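Local coordinates for 4-hydroxy-tetrahydrodipicolinate synthase (PDB 2EHH), which probably catalyses the condensation of aspartate semialdehyde with pyruvate to 4-hydroxy-tetrahydrodipicolinate, a step on the diaminopimelate route to lysine, at residues E28-N33 against V209-V214; I129-I134 against E155-S160; I142-M147 against S171-R176; K241-E246 against N279-V284. One frame throughout, in Å; residues are numbered along the deposited sequence.

How the contacts relate
Following the chain from its N terminus, the first segment to find a distant partner is 28-33, which waits until 209-214 before contact 1 closes. That loop takes in most of a (beta/alpha)8 barrel, and the contact joins the helix after the first strand to the helix after the last. Contacts 2 and 3 are nested inside it and cross each other: 129-134 opens, 142-147 follows, then 155-160 and 171-176 close in turn. They join neighbouring strands and neighbouring helices of one part of the wall and touch where Met-147 CE lies 3.5 Å from Ser-160 CB. Contact 4 comes afterwards in series, within the helices beyond the barrel.

Contact 1: E28-N33 against V209-V214; sequences EFHVDN and VMPREV
Asn-33 and Arg-212 bring their CA atoms to 5.7 Å where the chain leaving helix 20-31 passes the first turn of helix 211-223, and no hydrogen bond spans the gap. Pro-211, just after Met-210 at the N-cap, is the centre of the packing. Its CG sits 3.4 Å from Phe-29 CE2, with the phenyl and pyrrolidine side chains crossing at about a right angle. With CG anti to the backbone N (chi1 176°), Phe-29 brings its ring to the proline, and its CD2 lies over one face of the His-30 ring. His-30 approaches the same proline carbon, NE2 to Pro-211 CG 4.1 Å, while its ND1 is hydrogen-bonded to Leu-26 O. The two segments follow the first and the last strand of a (beta/alpha)8 barrel, and their packing helps to close the outer layer of helices. At the neighbouring ring carbon, Asn-33 CB lies 3.7 Å from Pro-211 CB. The amide of Asn-33 is turned back by a bond from ND2 to Phe-29 O (2.7 Å). Its OD1 meets the aliphatic part of Arg-212, 3.3 Å from CG, with amide and guanidinium planes 83° apart. An alanine in place of Asn-33 would probably leave Phe-29 O without this side-chain donor and open a gap beside Arg-212 CG and CD, though the touch on Pro-211 CB would remain.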
loop_
_atom_site.group_PDB
_atom_site.type_symbol
_atom_site.label_atom_id
_atom_site.label_comp_id
_atom_site.label_asym_id
_atom_site.label_seq_id
_atom_site.Cartn_x
_atom_site.Cartn_y
_atom_site.Cartn_z
ATOM N N GLU A 28 -35.346 20.598 -3.612
ATOM C CA GLU A 28 -36.733 20.224 -3.339
ATOM C C GLU A 28 -36.850 18.703 -3.337
ATOM O O GLU A 28 -37.587 18.122 -2.539
ATOM C CB GLU A 28 -37.654 20.816 -4.411
ATOM C CG GLU A 28 -37.599 22.333 -4.482
ATOM C CD GLU A 28 -38.113 22.995 -3.215
ATOM O OE1 GLU A 28 -37.701 24.140 -2.939
ATOM O OE2 GLU A 28 -38.932 22.378 -2.500
ATOM N N PHE A 29 -36.118 18.065 -4.244
ATOM C CA PHE A 29 -36.110 16.610 -4.352
ATOM C C PHE A 29 -35.778 15.999 -2.992
ATOM O O PHE A 29 -36.447 15.069 -2.532
ATOM C CB PHE A 29 -35.067 16.186 -5.394
ATOM C CG PHE A 29 -34.897 14.696 -5.539
ATOM C CD1 PHE A 29 -35.953 13.891 -5.959
ATOM C CD2 PHE A 29 -33.661 14.103 -5.296
ATOM C CE1 PHE A 29 -35.776 12.519 -6.140
ATOM C CE2 PHE A 29 -33.473 12.734 -5.476
ATOM C CZ PHE A 29 -34.531 11.939 -5.899
ATOM N N HIS A 30 -34.751 16.528 -2.337
ATOM C CA HIS A 30 -34.358 15.992 -1.042
ATOM C C HIS A 30 -35.277 16.384 0.100
ATOM O O HIS A 30 -35.436 15.627 1.054
ATOM C CB HIS A 30 -32.910 16.367 -0.731
ATOM C CG HIS A 30 -31.926 15.558 -1.516
ATOM N ND1 HIS A 30 -31.354 16.012 -2.683
ATOM C CD2 HIS A 30 -31.525 14.273 -1.373
ATOM C CE1 HIS A 30 -30.645 15.039 -3.230
ATOM N NE2 HIS A 30 -30.733 13.973 -2.455
ATOM N N VAL A 31 -35.890 17.558 0.004
ATOM C CA VAL A 31 -36.810 17.982 1.050
ATOM C C VAL A 31 -37.993 17.012 1.102
ATOM O O VAL A 31 -38.396 16.573 2.174
ATOM C CB VAL A 31 -37.345 19.418 0.800
ATOM C CG1 VAL A 31 -38.499 19.720 1.755
ATOM C CG2 VAL A 31 -36.231 20.430 1.007
ATOM N N ASP A 32 -38.548 16.657 -0.050
ATOM C CA ASP A 32 -39.688 15.754 -0.023
ATOM C C ASP A 32 -39.358 14.266 -0.071
ATOM O O ASP A 32 -40.251 13.439 -0.221
ATOM C CB ASP A 32 -40.692 16.128 -1.122
ATOM C CG ASP A 32 -40.076 16.155 -2.501
ATOM O OD1 ASP A 32 -40.639 16.844 -3.384
ATOM O OD2 ASP A 32 -39.042 15.486 -2.705
ATOM N N ASN A 33 -38.083 13.918 0.074
ATOM C CA ASN A 33 -37.703 12.512 0.075
ATOM C C ASN A 33 -37.052 12.059 1.377
ATOM O O ASN A 33 -36.418 11.005 1.429
ATOM C CB ASN A 33 -36.801 12.191 -1.118
ATOM C CG ASN A 33 -37.594 11.885 -2.370
ATOM O OD1 ASN A 33 -38.378 10.933 -2.403
ATOM N ND2 ASN A 33 -37.406 12.693 -3.405
ATOM N N VAL A 209 -29.539 9.610 -5.784
ATOM C CA VAL A 209 -30.508 8.944 -6.640
ATOM C C VAL A 209 -31.559 8.072 -5.963
ATOM O O VAL A 209 -32.622 7.845 -6.534
ATOM C CB VAL A 209 -29.792 8.125 -7.730
ATOM C CG1 VAL A 209 -28.918 9.052 -8.566
ATOM C CG2 VAL A 209 -28.954 7.034 -7.104
ATOM N N MET A 210 -31.267 7.570 -4.768
ATOM C CA MET A 210 -32.231 6.758 -4.034
ATOM C C MET A 210 -32.280 7.222 -2.580
ATOM O O MET A 210 -31.939 6.480 -1.662
ATOM C CB MET A 210 -31.871 5.266 -4.121
ATOM C CG MET A 210 -32.176 4.649 -5.485
ATOM S SD MET A 210 -31.925 2.864 -5.571
ATOM C CE MET A 210 -33.446 2.252 -4.855
ATOM N N PRO A 211 -32.718 8.473 -2.360
ATOM C CA PRO A 211 -32.841 9.127 -1.050
ATOM C C PRO A 211 -33.659 8.341 -0.028
ATOM O O PRO A 211 -33.248 8.176 1.124
ATOM C CB PRO A 211 -33.524 10.458 -1.382
ATOM C CG PRO A 211 -33.182 10.691 -2.810
ATOM C CD PRO A 211 -33.280 9.328 -3.420
ATOM N N ARG A 212 -34.826 7.876 -0.458
ATOM C CA ARG A 212 -35.735 7.141 0.417
ATOM C C ARG A 212 -35.125 5.860 0.969
ATOM O O ARG A 212 -35.173 5.611 2.174
ATOM C CB ARG A 212 -37.032 6.817 -0.330
ATOM C CG ARG A 212 -37.769 8.049 -0.841
ATOM C CD ARG A 212 -38.972 7.664 -1.686
ATOM N NE ARG A 212 -40.021 7.031 -0.894
ATOM C CZ ARG A 212 -40.986 7.689 -0.257
ATOM N NH1 ARG A 212 -41.046 9.016 -0.317
ATOM N NH2 ARG A 212 -41.898 7.018 0.439
ATOM N N GLU A 213 -34.549 5.056 0.084
ATOM C CA GLU A 213 -33.944 3.793 0.489
ATOM C C GLU A 213 -32.787 3.996 1.457
ATOM O O GLU A 213 -32.706 3.327 2.488
ATOM C CB GLU A 213 -33.449 3.023 -0.738
ATOM C CG GLU A 213 -34.536 2.563 -1.706
ATOM C CD GLU A 213 -35.247 3.707 -2.407
ATOM O OE1 GLU A 213 -34.644 4.790 -2.580
ATOM O OE2 GLU A 213 -36.413 3.511 -2.808
ATOM N N VAL A 214 -31.885 4.913 1.124
ATOM C CA VAL A 214 -30.746 5.168 1.995
ATOM C C VAL A 214 -31.250 5.627 3.353
ATOM O O VAL A 214 -30.752 5.201 4.393
ATOM C CB VAL A 214 -29.810 6.243 1.405
ATOM C CG1 VAL A 214 -28.724 6.586 2.410
ATOM C CG2 VAL A 214 -29.187 5.737 0.109
#

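Contact 2: I129-I134 against E155-S160; sequences IIIYNI and ENIVAS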
loop_
_atom_site.group_PDB
_atom_site.type_symbol
_atom_site.label_atom_id
_atom_site.label_comp_id
_atom_site.label_asym_id
_atom_site.label_seq_id
_atom_site.Cartn_x
_atom_site.Cartn_y
_atom_site.Cartn_z
ATOM N N ILE A 129 -18.317 22.692 12.773
ATOM C CA ILE A 129 -17.398 22.196 11.760
ATOM C C ILE A 129 -17.270 20.682 11.752
ATOM O O ILE A 129 -17.148 20.054 12.804
ATOM C CB ILE A 129 -15.995 22.801 11.964
ATOM C CG1 ILE A 129 -16.054 24.313 11.730
ATOM C CG2 ILE A 129 -14.985 22.136 11.023
ATOM C CD1 ILE A 129 -14.821 25.050 12.200
ATOM N N ILE A 130 -17.300 20.111 10.552
ATOM C CA ILE A 130 -17.160 18.672 10.365
ATOM C C ILE A 130 -15.846 18.421 9.635
ATOM O O ILE A 130 -15.644 18.916 8.527
ATOM C CB ILE A 130 -18.291 18.079 9.489
ATOM C CG1 ILE A 130 -19.657 18.466 10.052
ATOM C CG2 ILE A 130 -18.156 16.551 9.426
ATOM C CD1 ILE A 130 -20.830 17.992 9.203
ATOM N N ILE A 131 -14.952 17.669 10.262
ATOM C CA ILE A 131 -13.679 17.339 9.636
ATOM C C ILE A 131 -13.963 16.312 8.540
ATOM O O ILE A 131 -14.816 15.436 8.708
ATOM C CB ILE A 131 -12.704 16.722 10.663
ATOM C CG1 ILE A 131 -12.273 17.791 11.669
ATOM C CG2 ILE A 131 -11.488 16.133 9.946
ATOM C CD1 ILE A 131 -11.510 17.232 12.864
ATOM N N TYR A 132 -13.264 16.417 7.414
ATOM C CA TYR A 132 -13.469 15.464 6.330
ATOM C C TYR A 132 -12.156 14.748 6.043
ATOM O O TYR A 132 -11.227 15.329 5.478
ATOM C CB TYR A 132 -13.988 16.181 5.074
ATOM C CG TYR A 132 -14.210 15.274 3.880
ATOM C CD1 TYR A 132 -14.368 13.897 4.038
ATOM C CD2 TYR A 132 -14.298 15.801 2.587
ATOM C CE1 TYR A 132 -14.606 13.068 2.947
ATOM C CE2 TYR A 132 -14.540 14.975 1.489
ATOM C CZ TYR A 132 -14.694 13.612 1.680
ATOM O OH TYR A 132 -14.961 12.789 0.607
ATOM N N ASN A 133 -12.090 13.484 6.452
ATOM C CA ASN A 133 -10.896 12.667 6.268
ATOM C C ASN A 133 -11.090 11.679 5.127
ATOM O O ASN A 133 -11.992 10.840 5.169
ATOM C CB ASN A 133 -10.587 11.903 7.564
ATOM C CG ASN A 133 -9.299 11.096 7.484
ATOM O OD1 ASN A 133 -8.214 11.652 7.290
ATOM N ND2 ASN A 133 -9.411 9.780 7.648
ATOM N N ILE A 134 -10.249 11.788 4.103
ATOM C CA ILE A 134 -10.314 10.888 2.959
ATOM C C ILE A 134 -8.912 10.747 2.372
ATOM O O ILE A 134 -8.578 11.322 1.334
ATOM C CB ILE A 134 -11.320 11.388 1.885
ATOM C CG1 ILE A 134 -11.339 10.410 0.707
ATOM C CG2 ILE A 134 -10.977 12.815 1.447
ATOM C CD1 ILE A 134 -12.612 10.470 -0.129
ATOM N N GLU A 155 -14.886 23.567 21.009
ATOM C CA GLU A 155 -16.229 23.017 21.187
ATOM C C GLU A 155 -16.901 23.064 19.826
ATOM O O GLU A 155 -17.887 22.382 19.565
ATOM C CB GLU A 155 -17.034 23.863 22.178
ATOM C CG GLU A 155 -16.305 24.166 23.479
ATOM C CD GLU A 155 -17.243 24.610 24.588
ATOM O OE1 GLU A 155 -18.186 25.382 24.304
ATOM O OE2 GLU A 155 -17.028 24.195 25.748
ATOM N N ASN A 156 -16.316 23.892 18.974
ATOM C CA ASN A 156 -16.744 24.160 17.613
ATOM C C ASN A 156 -16.596 22.970 16.637
ATOM O O ASN A 156 -17.343 22.849 15.658
ATOM C CB ASN A 156 -15.925 25.361 17.122
ATOM C CG ASN A 156 -16.539 26.028 15.943
ATOM O OD1 ASN A 156 -17.578 25.594 15.455
ATOM N ND2 ASN A 156 -15.913 27.095 15.471
ATOM N N ILE A 157 -15.621 22.105 16.899
ATOM C CA ILE A 157 -15.370 20.937 16.053
ATOM C C ILE A 157 -16.171 19.778 16.639
ATOM O O ILE A 157 -15.800 19.201 17.663
ATOM C CB ILE A 157 -13.858 20.644 16.014
ATOM C CG1 ILE A 157 -13.149 21.835 15.352
ATOM C CG2 ILE A 157 -13.583 19.360 15.258
ATOM C CD1 ILE A 157 -11.642 21.760 15.345
ATOM N N VAL A 158 -17.265 19.440 15.963
ATOM C CA VAL A 158 -18.203 18.426 16.448
ATOM C C VAL A 158 -18.343 17.093 15.729
ATOM O O VAL A 158 -19.032 16.200 16.223
ATOM C CB VAL A 158 -19.611 19.030 16.508
ATOM C CG1 VAL A 158 -19.598 20.299 17.349
ATOM C CG2 VAL A 158 -20.090 19.345 15.095
ATOM N N ALA A 159 -17.722 16.942 14.569
ATOM C CA ALA A 159 -17.867 15.684 13.853
ATOM C C ALA A 159 -16.790 15.455 12.809
ATOM O O ALA A 159 -15.964 16.328 12.542
ATOM C CB ALA A 159 -19.229 15.638 13.194
ATOM N N SER A 160 -16.806 14.261 12.232
ATOM C CA SER A 160 -15.863 13.910 11.181
ATOM C C SER A 160 -16.515 12.996 10.158
ATOM O O SER A 160 -17.204 12.037 10.516
ATOM C CB SER A 160 -14.632 13.206 11.757
ATOM O OG SER A 160 -13.722 12.873 10.714
#
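Of the flat groups here, the Asn-156 amide meets the partner strand through ND2, 4.0 Å from the methyl CD1 of Ile-129; that nitrogen is also hydrogen-bonded to Ala-122 O and Val-125 O. Further along, the Tyr-132 ring has Ile-134 CG2 over one face, toward the rim, and packs on Tyr-106 of the second subunit. Between the strands run three backbone hydrogen bonds: Ile-129 N to Asn-156 O (3.0 Å), Val-158 N to Ile-129 O (3.2 Å) and Ile-131 N to Ala-159 O (2.8 Å). The pairing is parallel, and a beta bulge at Val-158 shifts the register by one residue between Ile-129 and Ile-130. Ile-131 CD1 rests 3.8 Å from Ile-157 CG2 on the side covered by helices 111-124 and 144-153. Ile-130 and Ala-159 lie on the other side, CG2 to CB 4.0 Å, and face the barrel interior. Ser-160 OG, anti to its backbone N, comes 3.4 Å from Ile-131 O, but its hydrogen bond goes to Glu-162 OE2. These are the fifth and sixth strands of the barrel, and their hydrogen bonds probably help to set the relative position of Tyr-132, the probable proton donor/acceptor, and of Lys-161, which probably forms the Schiff base with the substrate.

Contact 3: I142-M147 against S171-R176; sequences ISVDTM and SEIVKR
Asp-145 OD1 is gripped by two nitrogens of Arg-176, NH2 at 2.7 Å and NH1 at 2.9 Å, in a salt bridge that spans two neighbouring helices of the outer layer of the (beta/alpha)8 barrel. Helices 144-153 and 167-177 follow the fifth and sixth strands, and segment 142-147 holds the start of helix 144-153. The guanidinium comes end-on, keeping the acceptor close to its own plane, yet the carboxylate plane is turned 79° against it. NH2 meets OD1 nearly along the C-O bond, and NH1 arrives on the anti side, from the opposite face of the carboxylate. A bend at chi3 (62°) turns NE of Arg-176 out of the line of its aliphatic chain, and the guanidinium follows toward Asp-145. Beside the salt bridge, Val-144 supplies the apolar centre: its CG1 lies 3.9 Å from Arg-176 CD, and its CG2 is 4.0 Å from Ile-173 CG1. Glu-172 CG reaches both of these valine methyls. Ser-143 forms the N-cap of helix 144-153, its OG accepting from Thr-146 N at 3.0 Å, which probably helps to hold the turn carrying Val-144 and Asp-145. The other helix also faces a subunit interface, where Ser-171 OG is hydrogen-bonded to His-233 of the third subunit. Deeper in, toward strand 157-162, the methyl CE of Met-147 stops 3.9 Å from Ile-173 CD1.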
loop_
_atom_site.group_PDB
_atom_site.type_symbol
_atom_site.label_atom_id
_atom_site.label_comp_id
_atom_site.label_asym_id
_atom_site.label_seq_id
_atom_site.Cartn_x
_atom_site.Cartn_y
_atom_site.Cartn_z
ATOM N N ILE A 142 -5.449 12.657 9.091
ATOM C CA ILE A 142 -5.412 13.342 10.371
ATOM C C ILE A 142 -5.515 12.241 11.430
ATOM O O ILE A 142 -6.463 11.453 11.433
ATOM C CB ILE A 142 -6.576 14.349 10.486
ATOM C CG1 ILE A 142 -6.445 15.153 11.783
ATOM C CG2 ILE A 142 -7.911 13.627 10.390
ATOM C CD1 ILE A 142 -7.373 16.373 11.843
ATOM N N SER A 143 -4.521 12.168 12.307
ATOM C CA SER A 143 -4.497 11.133 13.341
ATOM C C SER A 143 -5.596 11.330 14.373
ATOM O O SER A 143 -6.126 12.430 14.535
ATOM C CB SER A 143 -3.152 11.127 14.061
ATOM O OG SER A 143 -3.076 12.219 14.961
ATOM N N VAL A 144 -5.934 10.262 15.081
ATOM C CA VAL A 144 -6.961 10.364 16.104
ATOM C C VAL A 144 -6.432 11.266 17.224
ATOM O O VAL A 144 -7.194 12.009 17.846
ATOM C CB VAL A 144 -7.342 8.967 16.645
ATOM C CG1 VAL A 144 -8.412 9.095 17.726
ATOM C CG2 VAL A 144 -7.867 8.102 15.492
ATOM N N ASP A 145 -5.125 11.211 17.471
ATOM C CA ASP A 145 -4.517 12.069 18.490
ATOM C C ASP A 145 -4.833 13.526 18.152
ATOM O O ASP A 145 -5.262 14.293 19.008
ATOM C CB ASP A 145 -2.991 11.902 18.522
ATOM C CG ASP A 145 -2.539 10.685 19.315
ATOM O OD1 ASP A 145 -3.378 10.055 19.987
ATOM O OD2 ASP A 145 -1.330 10.368 19.273
ATOM N N THR A 146 -4.619 13.902 16.895
ATOM C CA THR A 146 -4.871 15.269 16.456
ATOM C C THR A 146 -6.357 15.607 16.564
ATOM O O THR A 146 -6.717 16.680 17.044
ATOM C CB THR A 146 -4.393 15.484 15.003
ATOM O OG1 THR A 146 -2.983 15.258 14.934
ATOM C CG2 THR A 146 -4.693 16.908 14.532
ATOM N N MET A 147 -7.215 14.687 16.127
ATOM C CA MET A 147 -8.655 14.904 16.202
ATOM C C MET A 147 -9.073 15.102 17.653
ATOM O O MET A 147 -9.890 15.964 17.963
ATOM C CB MET A 147 -9.411 13.710 15.620
ATOM C CG MET A 147 -9.215 13.517 14.123
ATOM S SD MET A 147 -10.019 12.028 13.512
ATOM C CE MET A 147 -11.731 12.512 13.603
ATOM N N SER A 171 -13.511 2.784 15.546
ATOM C CA SER A 171 -13.578 2.368 16.947
ATOM C C SER A 171 -12.781 3.326 17.814
ATOM O O SER A 171 -13.243 3.760 18.876
ATOM C CB SER A 171 -13.009 0.955 17.130
ATOM O OG SER A 171 -13.908 -0.027 16.658
ATOM N N GLU A 172 -11.579 3.654 17.355
ATOM C CA GLU A 172 -10.701 4.545 18.092
ATOM C C GLU A 172 -11.324 5.923 18.287
ATOM O O GLU A 172 -11.282 6.474 19.385
ATOM C CB GLU A 172 -9.362 4.669 17.368
ATOM C CG GLU A 172 -8.216 5.092 18.265
ATOM C CD GLU A 172 -7.833 4.028 19.287
ATOM O OE1 GLU A 172 -7.490 2.893 18.881
ATOM O OE2 GLU A 172 -7.869 4.329 20.500
ATOM N N ILE A 173 -11.902 6.482 17.228
ATOM C CA ILE A 173 -12.534 7.797 17.319
ATOM C C ILE A 173 -13.729 7.765 18.273
ATOM O O ILE A 173 -13.835 8.596 19.173
ATOM C CB ILE A 173 -13.018 8.284 15.933
ATOM C CG1 ILE A 173 -11.823 8.417 14.984
ATOM C CG2 ILE A 173 -13.725 9.619 16.071
ATOM C CD1 ILE A 173 -12.206 8.631 13.532
ATOM N N VAL A 174 -14.628 6.806 18.079
ATOM C CA VAL A 174 -15.801 6.689 18.942
ATOM C C VAL A 174 -15.396 6.550 20.413
ATOM O O VAL A 174 -15.944 7.221 21.289
ATOM C CB VAL A 174 -16.668 5.477 18.543
ATOM C CG1 VAL A 174 -17.758 5.239 19.591
ATOM C CG2 VAL A 174 -17.297 5.727 17.174
ATOM N N LYS A 175 -14.419 5.690 20.674
ATOM C CA LYS A 175 -13.957 5.455 22.035
ATOM C C LYS A 175 -13.245 6.645 22.668
ATOM O O LYS A 175 -13.538 7.017 23.801
ATOM C CB LYS A 175 -13.032 4.233 22.072
ATOM C CG LYS A 175 -12.494 3.908 23.463
ATOM C CD LYS A 175 -11.623 2.665 23.446
ATOM C CE LYS A 175 -11.069 2.361 24.828
ATOM N NZ LYS A 175 -12.153 2.144 25.823
ATOM N N ARG A 176 -12.315 7.247 21.937
ATOM C CA ARG A 176 -11.556 8.370 22.474
ATOM C C ARG A 176 -12.227 9.741 22.490
ATOM O O ARG A 176 -12.107 10.460 23.480
ATOM C CB ARG A 176 -10.211 8.481 21.751
ATOM C CG ARG A 176 -9.304 7.281 21.946
ATOM C CD ARG A 176 -7.981 7.504 21.252
ATOM N NE ARG A 176 -7.287 8.660 21.810
ATOM C CZ ARG A 176 -6.181 9.185 21.295
ATOM N NH1 ARG A 176 -5.621 10.239 21.873
ATOM N NH2 ARG A 176 -5.641 8.654 20.201
#

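Contact 4: K241-E246 against N279-V284; sequences KVLFIE and NKLREV
Val-242 and Val-284 reach toward each other tip to tip, whereas Leu-281 crosses Val-242 at about a right angle, and these two orientations make up most of the contact. Between the valines the methyls pair off, CG1 of Val-242 standing 3.8 Å from CG1 of Val-284 and CG2 of Val-242 lying 3.9 Å from CG2 of Val-284. The first torsion of Val-242 (chi1 77°) places CG1 in the crowded position between the backbone N and the carbonyl carbon, from where it also reaches Leu-281 CD1 at 3.8 Å. Its CG2, anti to the backbone N, also settles on the helix backbone, 3.7 Å from Leu-281 CA. An alanine at Val-242 would keep only the CB touch on Val-284 and would probably open a gap between Leu-281 CD1 and Val-284 CG1, leaving both with less to pack against. Leu-243 adds a looser approach, its CD1 4.3 Å from Leu-281 CD1. A type I turn from Val-242 to Ile-245 carries the chain round so that Ile-245 faces the same helix, where its CD1 meets the aliphatic part of Lys-280 at CG, 4.1 Å away, the two side chains crossing obliquely. No hydrogen bond links the segments. Leu-281 also touches Thr-254 of helix 250-258. Apolar packing of this kind, between the C-terminal part of helix 226-242 and helix 275-287, belongs to the C-terminal helical domain that follows the (beta/alpha)8 barrel in enzymes of the DapA family.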
loop_
_atom_site.group_PDB
_atom_site.type_symbol
_atom_site.label_atom_id
_atom_site.label_comp_id
_atom_site.label_asym_id
_atom_site.label_seq_id
_atom_site.Cartn_x
_atom_site.Cartn_y
_atom_site.Cartn_z
ATOM N N LYS A 241 -21.863 -0.048 -5.472
ATOM C CA LYS A 241 -20.668 -0.370 -6.245
ATOM C C LYS A 241 -20.594 0.334 -7.600
ATOM O O LYS A 241 -19.562 0.910 -7.942
ATOM C CB LYS A 241 -20.559 -1.885 -6.444
ATOM C CG LYS A 241 -20.390 -2.667 -5.144
ATOM C CD LYS A 241 -19.246 -2.110 -4.288
ATOM C CE LYS A 241 -17.891 -2.232 -4.982
ATOM N NZ LYS A 241 -16.824 -1.473 -4.257
ATOM N N VAL A 242 -21.680 0.308 -8.367
ATOM C CA VAL A 242 -21.660 0.942 -9.685
ATOM C C VAL A 242 -21.406 2.455 -9.644
ATOM O O VAL A 242 -20.857 3.019 -10.592
ATOM C CB VAL A 242 -22.970 0.658 -10.473
ATOM C CG1 VAL A 242 -24.103 1.535 -9.959
ATOM C CG2 VAL A 242 -22.739 0.880 -11.963
ATOM N N LEU A 243 -21.791 3.115 -8.553
ATOM C CA LEU A 243 -21.572 4.559 -8.443
ATOM C C LEU A 243 -20.092 4.901 -8.347
ATOM O O LEU A 243 -19.713 6.070 -8.392
ATOM C CB LEU A 243 -22.318 5.123 -7.232
ATOM C CG LEU A 243 -23.755 5.590 -7.502
ATOM C CD1 LEU A 243 -24.488 4.589 -8.365
ATOM C CD2 LEU A 243 -24.477 5.791 -6.185
ATOM N N PHE A 244 -19.254 3.877 -8.221
ATOM C CA PHE A 244 -17.813 4.083 -8.139
ATOM C C PHE A 244 -17.045 3.311 -9.208
ATOM O O PHE A 244 -15.845 3.075 -9.066
ATOM C CB PHE A 244 -17.319 3.703 -6.742
ATOM C CG PHE A 244 -17.799 4.636 -5.677
ATOM C CD1 PHE A 244 -17.063 5.768 -5.342
ATOM C CD2 PHE A 244 -19.030 4.429 -5.061
ATOM C CE1 PHE A 244 -17.549 6.682 -4.414
ATOM C CE2 PHE A 244 -19.524 5.340 -4.132
ATOM C CZ PHE A 244 -18.784 6.468 -3.809
ATOM N N ILE A 245 -17.735 2.931 -10.281
ATOM C CA ILE A 245 -17.103 2.197 -11.375
ATOM C C ILE A 245 -16.065 3.116 -12.020
ATOM O O ILE A 245 -15.121 2.666 -12.666
ATOM C CB ILE A 245 -18.155 1.732 -12.404
ATOM C CG1 ILE A 245 -17.503 0.814 -13.438
ATOM C CG2 ILE A 245 -18.815 2.934 -13.063
ATOM C CD1 ILE A 245 -18.511 0.056 -14.288
ATOM N N GLU A 246 -16.264 4.416 -11.831
ATOM C CA GLU A 246 -15.344 5.440 -12.302
ATOM C C GLU A 246 -15.302 6.461 -11.172
ATOM O O GLU A 246 -16.214 6.510 -10.351
ATOM C CB GLU A 246 -15.833 6.083 -13.609
ATOM C CG GLU A 246 -15.399 5.310 -14.862
ATOM C CD GLU A 246 -15.724 6.038 -16.159
ATOM O OE1 GLU A 246 -15.592 7.281 -16.191
ATOM O OE2 GLU A 246 -16.092 5.366 -17.149
ATOM N N ASN A 279 -23.158 2.211 -19.835
ATOM C CA ASN A 279 -24.219 1.237 -20.092
ATOM C C ASN A 279 -24.409 0.319 -18.889
ATOM O O ASN A 279 -25.525 -0.111 -18.595
ATOM C CB ASN A 279 -23.907 0.401 -21.339
ATOM C CG ASN A 279 -24.271 1.116 -22.629
ATOM O OD1 ASN A 279 -25.364 1.670 -22.754
ATOM N ND2 ASN A 279 -23.362 1.093 -23.598
ATOM N N LYS A 280 -23.316 0.012 -18.200
ATOM C CA LYS A 280 -23.382 -0.837 -17.016
ATOM C C LYS A 280 -24.218 -0.088 -15.978
ATOM O O LYS A 280 -25.073 -0.666 -15.309
ATOM C CB LYS A 280 -21.978 -1.093 -16.467
ATOM C CG LYS A 280 -21.922 -2.061 -15.294
ATOM C CD LYS A 280 -22.201 -3.499 -15.730
ATOM C CE LYS A 280 -22.157 -4.459 -14.543
ATOM N NZ LYS A 280 -23.106 -4.049 -13.466
ATOM N N LEU A 281 -23.968 1.209 -15.856
ATOM C CA LEU A 281 -24.704 2.033 -14.906
ATOM C C LEU A 281 -26.189 2.029 -15.239
ATOM O O LEU A 281 -27.020 1.794 -14.368
ATOM C CB LEU A 281 -24.184 3.470 -14.926
ATOM C CG LEU A 281 -24.990 4.480 -14.100
ATOM C CD1 LEU A 281 -24.983 4.081 -12.627
ATOM C CD2 LEU A 281 -24.390 5.869 -14.280
ATOM N N ARG A 282 -26.520 2.285 -16.504
ATOM C CA ARG A 282 -27.919 2.311 -16.917
ATOM C C ARG A 282 -28.606 0.997 -16.571
ATOM O O ARG A 282 -29.729 0.991 -16.066
ATOM C CB ARG A 282 -28.040 2.580 -18.422
ATOM C CG ARG A 282 -29.484 2.630 -18.923
ATOM C CD ARG A 282 -29.537 2.830 -20.430
ATOM N NE ARG A 282 -28.950 4.108 -20.825
ATOM C CZ ARG A 282 -29.545 5.282 -20.657
ATOM N NH1 ARG A 282 -30.751 5.345 -20.106
ATOM N NH2 ARG A 282 -28.933 6.396 -21.031
ATOM N N GLU A 283 -27.929 -0.116 -16.832
ATOM C CA GLU A 283 -28.507 -1.419 -16.539
ATOM C C GLU A 283 -28.759 -1.615 -15.054
ATOM O O GLU A 283 -29.759 -2.216 -14.666
ATOM C CB GLU A 283 -27.615 -2.542 -17.079
ATOM C CG GLU A 283 -27.728 -2.718 -18.584
ATOM C CD GLU A 283 -29.175 -2.691 -19.059
ATOM O OE1 GLU A 283 -29.986 -3.500 -18.560
ATOM O OE2 GLU A 283 -29.503 -1.855 -19.929
ATOM N N VAL A 284 -27.865 -1.108 -14.212
ATOM C CA VAL A 284 -28.066 -1.246 -12.774
ATOM C C VAL A 284 -29.276 -0.420 -12.333
ATOM O O VAL A 284 -30.138 -0.902 -11.594
ATOM C CB VAL A 284 -26.819 -0.796 -11.976
ATOM C CG1 VAL A 284 -27.129 -0.786 -10.485
ATOM C CG2 VAL A 284 -25.661 -1.745 -12.252
#